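Local coordinates for periplasmic oligopeptide-binding protein (Burkholderia pseudomallei, PDB 3ZS6) that probably binds oligopeptides in the periplasm and delivers them to an ABC transporter for uptake into the cell, at residues D275-R288 / M327-A341. Numbering follows the deposited sequence. Where two conformers were deposited one is given.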
loop_
_atom_site.group_PDB
_atom_site.type_symbol
_atom_site.label_atom_id
_atom_site.label_comp_id
_atom_site.label_asym_id
_atom_site.label_seq_id
_atom_site.Cartn_x
_atom_site.Cartn_y
_atom_site.Cartn_z
ATOM N N ASP A 275 -0.080 19.958 18.195
ATOM C CA ASP A 275 0.570 21.235 17.904
ATOM C C ASP A 275 1.598 21.071 16.784
ATOM O O ASP A 275 2.598 20.371 16.937
ATOM C CB ASP A 275 1.231 21.809 19.169
ATOM C CG ASP A 275 1.772 23.224 18.964
ATOM O OD1 ASP A 275 2.219 23.548 17.841
ATOM O OD2 ASP A 275 1.758 24.016 19.934
ATOM N N LYS A 276 1.336 21.723 15.658
ATOM C CA LYS A 276 2.203 21.663 14.483
ATOM C C LYS A 276 3.673 21.957 14.804
ATOM O O LYS A 276 4.581 21.395 14.186
ATOM C CB LYS A 276 1.663 22.634 13.420
ATOM C CG LYS A 276 2.648 23.102 12.360
ATOM C CD LYS A 276 2.066 24.303 11.610
ATOM C CE LYS A 276 2.919 24.718 10.417
ATOM N NZ LYS A 276 4.314 25.092 10.791
ATOM N N ARG A 277 3.911 22.837 15.771
ATOM C CA ARG A 277 5.279 23.181 16.153
ATOM C C ARG A 277 6.024 21.986 16.752
ATOM O O ARG A 277 7.217 21.801 16.502
ATOM C CB ARG A 277 5.288 24.370 17.114
ATOM C CG ARG A 277 4.829 25.681 16.465
ATOM C CD ARG A 277 4.530 26.742 17.521
ATOM N NE ARG A 277 3.402 26.343 18.360
ATOM C CZ ARG A 277 2.843 27.121 19.281
ATOM N NH1 ARG A 277 3.313 28.351 19.480
ATOM N NH2 ARG A 277 1.820 26.667 20.002
ATOM N N VAL A 278 5.326 21.180 17.545
ATOM C CA VAL A 278 5.925 19.965 18.102
ATOM C C VAL A 278 6.233 18.947 16.995
ATOM O O VAL A 278 7.334 18.391 16.950
ATOM C CB VAL A 278 5.018 19.314 19.182
ATOM C CG1 VAL A 278 5.616 17.994 19.669
ATOM C CG2 VAL A 278 4.803 20.273 20.360
ATOM N N ARG A 279 5.272 18.720 16.097
ATOM C CA ARG A 279 5.458 17.750 15.005
ATOM C C ARG A 279 6.644 18.137 14.121
ATOM O O ARG A 279 7.478 17.300 13.762
ATOM C CB ARG A 279 4.179 17.610 14.152
ATOM C CG ARG A 279 2.924 17.220 14.955
ATOM C CD ARG A 279 1.769 16.719 14.063
ATOM N NE ARG A 279 1.263 17.750 13.158
ATOM C CZ ARG A 279 0.223 18.541 13.417
ATOM N NH1 ARG A 279 -0.449 18.425 14.563
ATOM N NH2 ARG A 279 -0.149 19.448 12.520
ATOM N N GLU A 280 6.707 19.419 13.787
ATOM C CA GLU A 280 7.772 19.979 12.974
ATOM C C GLU A 280 9.141 19.810 13.637
ATOM O O GLU A 280 10.113 19.411 12.989
ATOM C CB GLU A 280 7.486 21.464 12.744
ATOM C CG GLU A 280 8.446 22.159 11.806
ATOM C CD GLU A 280 8.072 23.618 11.588
ATOM O OE1 GLU A 280 7.042 24.063 12.145
ATOM O OE2 GLU A 280 8.800 24.311 10.853
ATOM N N ALA A 281 9.218 20.120 14.928
ATOM C CA ALA A 281 10.465 19.949 15.671
ATOM C C ALA A 281 10.970 18.505 15.597
ATOM O O ALA A 281 12.157 18.260 15.378
ATOM C CB ALA A 281 10.276 20.360 17.120
ATOM N N LEU A 282 10.067 17.551 15.797
ATOM C CA LEU A 282 10.440 16.144 15.768
ATOM C C LEU A 282 10.972 15.765 14.391
ATOM O O LEU A 282 11.941 15.010 14.272
ATOM C CB LEU A 282 9.247 15.257 16.143
ATOM C CG LEU A 282 8.707 15.366 17.577
ATOM C CD1 LEU A 282 7.429 14.540 17.738
ATOM C CD2 LEU A 282 9.758 14.926 18.596
ATOM N N ALA A 283 10.347 16.312 13.355
ATOM C CA ALA A 283 10.741 16.013 11.981
ATOM C C ALA A 283 12.114 16.566 11.601
ATOM O O ALA A 283 12.909 15.885 10.952
ATOM C CB ALA A 283 9.684 16.522 11.004
ATOM N N MET A 284 12.388 17.803 11.993
ATOM C CA MET A 284 13.548 18.510 11.463
ATOM C C MET A 284 14.862 18.086 12.107
ATOM O O MET A 284 15.931 18.347 11.570
ATOM C CB MET A 284 13.361 20.032 11.576
ATOM C CG MET A 284 13.429 20.576 12.983
ATOM S SD MET A 284 12.996 22.332 13.042
ATOM C CE MET A 284 14.058 23.001 11.768
ATOM N N VAL A 285 14.787 17.420 13.252
ATOM C CA VAL A 285 16.004 16.995 13.939
ATOM C C VAL A 285 16.587 15.657 13.436
ATOM O O VAL A 285 17.788 15.407 13.570
ATOM C CB VAL A 285 15.774 16.964 15.462
ATOM C CG1 VAL A 285 16.726 16.013 16.135
ATOM C CG2 VAL A 285 15.897 18.385 16.040
ATOM N N LEU A 286 15.747 14.808 12.844
ATOM C CA LEU A 286 16.204 13.507 12.349
ATOM C C LEU A 286 17.123 13.635 11.128
ATOM O O LEU A 286 16.771 14.268 10.136
ATOM C CB LEU A 286 15.015 12.603 11.997
ATOM C CG LEU A 286 13.943 12.326 13.051
ATOM C CD1 LEU A 286 12.738 11.647 12.394
ATOM C CD2 LEU A 286 14.481 11.485 14.207
ATOM N N ASP A 287 18.293 13.011 11.204
ATOM C CA ASP A 287 19.266 13.048 10.113
ATOM C C ASP A 287 19.018 11.880 9.151
ATOM O O ASP A 287 19.484 10.760 9.387
ATOM C CB ASP A 287 20.680 12.974 10.692
ATOM C CG ASP A 287 21.747 13.384 9.694
ATOM O OD1 ASP A 287 21.553 13.160 8.479
ATOM O OD2 ASP A 287 22.786 13.925 10.137
ATOM N N ARG A 288 18.286 12.150 8.071
ATOM C CA ARG A 288 17.880 11.113 7.125
ATOM C C ARG A 288 19.040 10.676 6.230
ATOM O O ARG A 288 18.996 9.614 5.601
ATOM C CB ARG A 288 16.707 11.604 6.274
ATOM C CG ARG A 288 15.453 11.976 7.080
ATOM C CD ARG A 288 14.551 12.909 6.266
ATOM N NE ARG A 288 13.345 13.276 6.994
ATOM C CZ ARG A 288 13.334 14.070 8.064
ATOM N NH1 ARG A 288 14.477 14.566 8.545
ATOM N NH2 ARG A 288 12.181 14.350 8.671
ATOM N N MET A 327 23.131 20.996 10.929
ATOM C CA MET A 327 22.343 20.305 11.939
ATOM C C MET A 327 22.184 21.155 13.203
ATOM O O MET A 327 21.096 21.228 13.774
ATOM C CB MET A 327 22.933 18.924 12.263
ATOM C CG MET A 327 22.029 18.056 13.130
ATOM S SD MET A 327 20.376 17.816 12.423
ATOM C CE MET A 327 20.766 16.995 10.872
ATOM N N ALA A 328 23.266 21.802 13.630
ATOM C CA ALA A 328 23.226 22.649 14.822
ATOM C C ALA A 328 22.106 23.687 14.734
ATOM O O ALA A 328 21.394 23.935 15.707
ATOM C CB ALA A 328 24.582 23.335 15.046
ATOM N N ARG A 329 21.962 24.286 13.558
ATOM C CA ARG A 329 20.880 25.227 13.282
ATOM C C ARG A 329 19.519 24.523 13.295
ATOM O O ARG A 329 18.532 25.067 13.797
ATOM C CB ARG A 329 21.124 25.901 11.929
ATOM C CG ARG A 329 20.058 26.888 11.480
ATOM C CD ARG A 329 20.609 27.741 10.354
ATOM N NE ARG A 329 19.593 28.237 9.431
ATOM C CZ ARG A 329 19.858 28.625 8.186
ATOM N NH1 ARG A 329 21.103 28.569 7.722
ATOM N NH2 ARG A 329 18.884 29.063 7.401
ATOM N N ARG A 330 19.466 23.316 12.739
ATOM C CA ARG A 330 18.241 22.525 12.775
ATOM C C ARG A 330 17.782 22.326 14.205
ATOM O O ARG A 330 16.618 22.546 14.530
ATOM C CB ARG A 330 18.460 21.153 12.143
ATOM C CG ARG A 330 18.432 21.134 10.642
ATOM C CD ARG A 330 17.825 19.817 10.206
ATOM N NE ARG A 330 18.453 19.300 9.006
ATOM C CZ ARG A 330 18.254 18.073 8.546
ATOM N NH1 ARG A 330 17.444 17.241 9.194
ATOM N NH2 ARG A 330 18.869 17.684 7.441
ATOM N N VAL A 331 18.715 21.909 15.055
ATOM C CA VAL A 331 18.412 21.596 16.444
ATOM C C VAL A 331 17.974 22.828 17.244
ATOM O O VAL A 331 16.993 22.778 17.993
ATOM C CB VAL A 331 19.620 20.923 17.128
ATOM C CG1 VAL A 331 19.433 20.896 18.635
ATOM C CG2 VAL A 331 19.828 19.513 16.566
ATOM N N ASP A 332 18.704 23.928 17.089
ATOM C CA ASP A 332 18.332 25.189 17.741
ATOM C C ASP A 332 16.915 25.616 17.372
ATOM O O ASP A 332 16.099 25.945 18.235
ATOM C CB ASP A 332 19.310 26.302 17.354
ATOM C CG ASP A 332 20.648 26.173 18.051
ATOM O OD1 ASP A 332 20.666 25.731 19.219
ATOM O OD2 ASP A 332 21.679 26.519 17.430
ATOM N N TYR A 333 16.626 25.626 16.079
ATOM C CA TYR A 333 15.303 26.008 15.612
ATOM C C TYR A 333 14.248 25.078 16.218
ATOM O O TYR A 333 13.204 25.528 16.685
ATOM C CB TYR A 333 15.263 25.974 14.084
ATOM C CG TYR A 333 14.048 26.626 13.463
ATOM C CD1 TYR A 333 12.840 25.946 13.381
ATOM C CD2 TYR A 333 14.113 27.919 12.947
ATOM C CE1 TYR A 333 11.730 26.530 12.814
ATOM C CE2 TYR A 333 13.002 28.516 12.375
ATOM C CZ TYR A 333 11.812 27.814 12.312
ATOM O OH TYR A 333 10.695 28.384 11.744
ATOM N N ALA A 334 14.529 23.776 16.232
ATOM C CA ALA A 334 13.552 22.800 16.721
ATOM C C ALA A 334 13.307 22.929 18.226
ATOM O O ALA A 334 12.163 22.855 18.690
ATOM C CB ALA A 334 13.986 21.364 16.353
ATOM N N LYS A 335 14.381 23.113 18.992
ATOM C CA LYS A 335 14.247 23.355 20.432
ATOM C C LYS A 335 13.407 24.601 20.720
ATOM O O LYS A 335 12.606 24.625 21.655
ATOM C CB LYS A 335 15.622 23.467 21.106
ATOM C CG LYS A 335 16.254 22.121 21.428
ATOM C CD LYS A 335 17.532 22.261 22.239
ATOM C CE LYS A 335 18.676 22.798 21.396
ATOM N NZ LYS A 335 19.939 22.882 22.182
ATOM N N ASN A 336 13.590 25.639 19.916
ATOM C CA ASN A 336 12.806 26.863 20.059
ATOM C C ASN A 336 11.328 26.618 19.736
ATOM O O ASN A 336 10.433 27.198 20.356
ATOM C CB ASN A 336 13.377 27.962 19.161
ATOM C CG ASN A 336 13.077 29.356 19.677
ATOM O OD1 ASN A 336 12.097 29.985 19.277
ATOM N ND2 ASN A 336 13.928 29.850 20.570
ATOM N N LEU A 337 11.076 25.751 18.761
ATOM C CA LEU A 337 9.708 25.372 18.441
ATOM C C LEU A 337 9.048 24.712 19.648
ATOM O O LEU A 337 7.909 25.024 19.986
ATOM C CB LEU A 337 9.666 24.424 17.234
ATOM C CG LEU A 337 9.935 25.045 15.867
ATOM C CD1 LEU A 337 9.987 23.953 14.783
ATOM C CD2 LEU A 337 8.881 26.094 15.532
ATOM N N LEU A 338 9.765 23.794 20.296
ATOM C CA LEU A 338 9.232 23.108 21.469
ATOM C C LEU A 338 8.933 24.122 22.566
ATOM O O LEU A 338 7.898 24.050 23.239
ATOM C CB LEU A 338 10.212 22.050 21.981
ATOM C CG LEU A 338 10.352 20.762 21.153
ATOM C CD1 LEU A 338 11.268 19.773 21.853
ATOM C CD2 LEU A 338 8.987 20.137 20.890
ATOM N N LYS A 339 9.849 25.068 22.739
ATOM C CA LYS A 339 9.668 26.130 23.722
ATOM C C LYS A 339 8.430 26.947 23.376
ATOM O O LYS A 339 7.559 27.164 24.222
ATOM C CB LYS A 339 10.910 27.021 23.769
ATOM C CG LYS A 339 10.800 28.218 24.706
ATOM C CD LYS A 339 12.117 28.992 24.758
ATOM C CE LYS A 339 12.039 30.173 25.718
ATOM N NZ LYS A 339 13.285 30.993 25.681
ATOM N N GLN A 340 8.348 27.386 22.122
ATOM C CA GLN A 340 7.195 28.149 21.650
ATOM C C GLN A 340 5.893 27.405 21.928
ATOM O O GLN A 340 4.871 28.017 22.235
ATOM C CB GLN A 340 7.324 28.454 20.153
ATOM C CG GLN A 340 8.433 29.449 19.804
ATOM C CD GLN A 340 8.700 29.549 18.304
ATOM O OE1 GLN A 340 7.857 29.190 17.478
ATOM N NE2 GLN A 340 9.887 30.035 17.947
ATOM N N ALA A 341 5.934 26.081 21.830
ATOM C CA ALA A 341 4.733 25.265 22.009
ATOM C C ALA A 341 4.445 24.949 23.473
ATOM O O ALA A 341 3.474 24.257 23.780
ATOM C CB ALA A 341 4.851 23.971 21.215
HETATM O O HOH W 1 5.049 30.263 17.738
HETATM O O HOH W 2 8.444 26.934 11.111
#
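Ala281 and Ala334 meet at the centre of two nearly antiparallel helices, 276-285 and 327-340. Their CA atoms are 4.3 Å apart, and the small methyl groups let the axes come to 8.3 Å at an angle of 158°. Two larger side chains interlock beside this pair as knobs into holes. Leu337 enters among Arg277, Glu280, Ala281 and Met284, with its CD1 against CG and CD of Glu280. Met284 enters among Arg330, Tyr333, Ala334 and Leu337. Its CG lies between the backbone N and the carbonyl carbon (chi1 71°), which puts Met284 CG 3.5 Å from Ala334 CB. The chain then bends at the sulfur and brings Met284 CE to 3.6 Å from Tyr333 CD1, an apolar touch. Met284 SD makes an oblique Met-aromatic contact with the same ring. Val285 CG2 packs on Ala334 and Val331, and Leu338 CD2 rests on Ala281 and Val278.

Polar groups close both ends. Asp275 is the N-cap of helix 276-285. Its OD1 accepts from Arg277 N and, in the guanidinium plane, from Arg277 NE at 3.1 Å. Arg277 NH2 reaches Asp275 OD2 at 2.7 Å, and this side-on salt bridge fixes the orientation of the guanidinium. Ala341 CA sits over one face of it. One water joins Arg277 NH1 to Gln340 OE1, and another joins Glu280 OE2 to Tyr333 OH. At the other end, Arg330 NH1 donates weakly to Leu286 O. Met327 CE covers a face of the Arg330 guanidinium, 3.6 Å above its plane.

The pair lies at the periphery of the chain, on the outside of a lobe of what is, by family, probably a type 2 periplasmic-binding-protein fold. Helix 359-376 touches both partners: Leu376 meets Val285, and Lys375 meets Met327 and Val331. Leu286 and Ala283 pack on strand 470-480, joining the pair to the mixed sheet.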